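Local coordinates for protein DnaJ homolog subfamily C member 3 (PDB 3IEG) that acts as a co-chaperone in the endoplasmic reticulum stress response, binding misfolded proteins through its TPR repeats and restraining the eIF-2-alpha kinase GCN2, at residues 213-218 against 223-228. Sequence-based numbering, arbitrary orientation.
Sequences ECLKLD and RCFAHY
L215 lays its CD1 methyl over one face of the Y228 ring. L215 CD1 is 3.7 Å from Y228 CG and sits toward the rim, at the CB side of the ring. This is a CH-pi contact, with L215 CD1 4.0 Å from the Y228 ring centroid. The two side chains cross at about a right angle. The Y228 hydroxyl is held at the far end by hydrogen bonds with R212, one residue before 213-218 on the same helix, and with K232. The second methyl of L215, CD2, rests on the start of the other segment, 4.0 Å from C224 CB and equally near the backbone N of F225. The fork of the leucine thus straddles this helix surface: CD1 faces the Y228 ring and touches F225, while CD2 lies by C224 CB and the F225 backbone N. The F225 ring meets L215 CD1 obliquely and more loosely, with L215 CD1 4.2 Å from F225 CD1, and is largely exposed.

Beside this apolar patch the two helices are joined covalently. C214 SG and C224 SG form a disulfide of 2.0 Å with a chi3 of 109°. C214 has its SG anti to its own N (chi1 172°), which carries the sulfur across to C224. The bridge is buried, and T188 and Y192 of helix 188-201 pack on C214 and C224 respectively. The CA atoms of the two cysteines are 6.6 Å apart, the nearest across the segments.

The local axes come within 9.6 Å and run roughly antiparallel, at 139°. The contact joins the end of helix 204-217, the second helix of TPR 6, to the start of the long helix 222-246. Such antiparallel packing of consecutive helices is typical of the TPR superhelix, here with a disulfide added across the short connecting loop.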
loop_
_atom_site.group_PDB
_atom_site.type_symbol
_atom_site.label_atom_id
_atom_site.label_comp_id
_atom_site.label_asym_id
_atom_site.label_seq_id
_atom_site.Cartn_x
_atom_site.Cartn_y
_atom_site.Cartn_z
ATOM N N GLU A 213 -2.579 -12.964 -2.800
ATOM C CA GLU A 213 -3.142 -12.662 -1.495
ATOM C C GLU A 213 -4.665 -12.611 -1.560
ATOM O O GLU A 213 -5.336 -13.135 -0.671
ATOM C CB GLU A 213 -2.576 -11.353 -0.937
ATOM C CG GLU A 213 -1.068 -11.359 -0.673
ATOM C CD GLU A 213 -0.602 -12.565 0.125
ATOM O OE1 GLU A 213 -1.315 -12.996 1.059
ATOM O OE2 GLU A 213 0.491 -13.080 -0.188
ATOM N N CYS A 214 -5.204 -12.003 -2.617
ATOM C CA CYS A 214 -6.646 -11.962 -2.821
ATOM C C CYS A 214 -7.228 -13.379 -2.896
ATOM O O CYS A 214 -8.151 -13.718 -2.148
ATOM C CB CYS A 214 -7.015 -11.153 -4.070
ATOM S SG CYS A 214 -8.782 -11.259 -4.497
ATOM N N LEU A 215 -6.669 -14.206 -3.778
ATOM C CA LEU A 215 -7.172 -15.562 -3.991
ATOM C C LEU A 215 -6.997 -16.466 -2.775
ATOM O O LEU A 215 -7.743 -17.429 -2.598
ATOM C CB LEU A 215 -6.513 -16.191 -5.219
ATOM C CG LEU A 215 -6.908 -15.609 -6.578
ATOM C CD1 LEU A 215 -6.096 -16.257 -7.677
ATOM C CD2 LEU A 215 -8.392 -15.785 -6.839
ATOM N N LYS A 216 -6.015 -16.140 -1.940
ATOM C CA LYS A 216 -5.770 -16.865 -0.699
ATOM C C LYS A 216 -6.918 -16.650 0.307
ATOM O O LYS A 216 -7.232 -17.548 1.099
ATOM C CB LYS A 216 -4.422 -16.446 -0.102
ATOM C CG LYS A 216 -3.909 -17.347 1.005
ATOM C CD LYS A 216 -2.418 -17.135 1.243
ATOM C CE LYS A 216 -1.898 -18.049 2.355
ATOM N NZ LYS A 216 -0.415 -18.220 2.297
ATOM N N LEU A 217 -7.538 -15.467 0.263
ATOM C CA LEU A 217 -8.663 -15.142 1.144
ATOM C C LEU A 217 -9.971 -15.677 0.585
ATOM O O LEU A 217 -10.849 -16.101 1.338
ATOM C CB LEU A 217 -8.770 -13.632 1.384
ATOM C CG LEU A 217 -7.718 -12.937 2.265
ATOM C CD1 LEU A 217 -7.999 -11.439 2.332
ATOM C CD2 LEU A 217 -7.629 -13.526 3.682
ATOM N N ASP A 218 -10.093 -15.656 -0.736
ATOM C CA ASP A 218 -11.283 -16.145 -1.404
ATOM C C ASP A 218 -10.876 -16.688 -2.769
ATOM O O ASP A 218 -10.624 -15.922 -3.702
ATOM C CB ASP A 218 -12.316 -15.014 -1.515
ATOM C CG ASP A 218 -13.498 -15.355 -2.431
ATOM O OD1 ASP A 218 -13.676 -16.533 -2.823
ATOM O OD2 ASP A 218 -14.257 -14.419 -2.764
ATOM N N ARG A 223 -13.344 -11.740 -10.244
ATOM C CA ARG A 223 -12.506 -10.675 -10.805
ATOM C C ARG A 223 -11.032 -10.896 -10.496
ATOM O O ARG A 223 -10.174 -10.688 -11.351
ATOM C CB ARG A 223 -12.948 -9.289 -10.322
ATOM C CG ARG A 223 -13.977 -8.603 -11.233
ATOM C CD ARG A 223 -13.783 -7.076 -11.275
ATOM N NE ARG A 223 -14.702 -6.333 -10.404
ATOM C CZ ARG A 223 -14.527 -6.117 -9.098
ATOM N NH1 ARG A 223 -13.473 -6.600 -8.459
ATOM N NH2 ARG A 223 -15.428 -5.422 -8.418
ATOM N N CYS A 224 -10.745 -11.321 -9.272
ATOM C CA CYS A 224 -9.376 -11.604 -8.866
ATOM C C CYS A 224 -8.792 -12.749 -9.670
ATOM O O CYS A 224 -7.596 -12.747 -9.975
ATOM C CB CYS A 224 -9.289 -11.931 -7.380
ATOM S SG CYS A 224 -8.948 -10.501 -6.383
ATOM N N PHE A 225 -9.643 -13.720 -10.010
ATOM C CA PHE A 225 -9.194 -14.877 -10.758
ATOM C C PHE A 225 -8.916 -14.515 -12.212
ATOM O O PHE A 225 -7.872 -14.891 -12.737
ATOM C CB PHE A 225 -10.179 -16.044 -10.643
ATOM C CG PHE A 225 -9.626 -17.349 -11.148
ATOM C CD1 PHE A 225 -8.679 -18.061 -10.396
ATOM C CD2 PHE A 225 -10.040 -17.867 -12.374
ATOM C CE1 PHE A 225 -8.151 -19.271 -10.865
ATOM C CE2 PHE A 225 -9.523 -19.079 -12.853
ATOM C CZ PHE A 225 -8.581 -19.784 -12.096
ATOM N N ALA A 226 -9.826 -13.770 -12.838
ATOM C CA ALA A 226 -9.677 -13.371 -14.243
ATOM C C ALA A 226 -8.405 -12.560 -14.460
ATOM O O ALA A 226 -7.756 -12.678 -15.505
ATOM C CB ALA A 226 -10.897 -12.578 -14.726
ATOM N N HIS A 227 -8.071 -11.733 -13.470
ATOM C CA HIS A 227 -6.891 -10.900 -13.520
ATOM C C HIS A 227 -5.631 -11.728 -13.254
ATOM O O HIS A 227 -4.606 -11.489 -13.872
ATOM C CB HIS A 227 -7.015 -9.712 -12.561
ATOM C CG HIS A 227 -5.761 -8.910 -12.449
ATOM N ND1 HIS A 227 -5.195 -8.264 -13.527
ATOM C CD2 HIS A 227 -4.933 -8.688 -11.401
ATOM C CE1 HIS A 227 -4.081 -7.666 -13.143
ATOM N NE2 HIS A 227 -3.902 -7.906 -11.856
ATOM N N TYR A 228 -5.716 -12.694 -12.343
ATOM C CA TYR A 228 -4.641 -13.672 -12.074
ATOM C C TYR A 228 -4.161 -14.341 -13.356
ATOM O O TYR A 228 -2.958 -14.420 -13.617
ATOM C CB TYR A 228 -5.132 -14.743 -11.087
ATOM C CG TYR A 228 -4.193 -15.909 -10.823
ATOM C CD1 TYR A 228 -2.951 -15.707 -10.236
ATOM C CD2 TYR A 228 -4.572 -17.220 -11.118
ATOM C CE1 TYR A 228 -2.098 -16.771 -9.972
ATOM C CE2 TYR A 228 -3.729 -18.293 -10.851
ATOM C CZ TYR A 228 -2.495 -18.057 -10.285
ATOM O OH TYR A 228 -1.640 -19.089 -10.021
#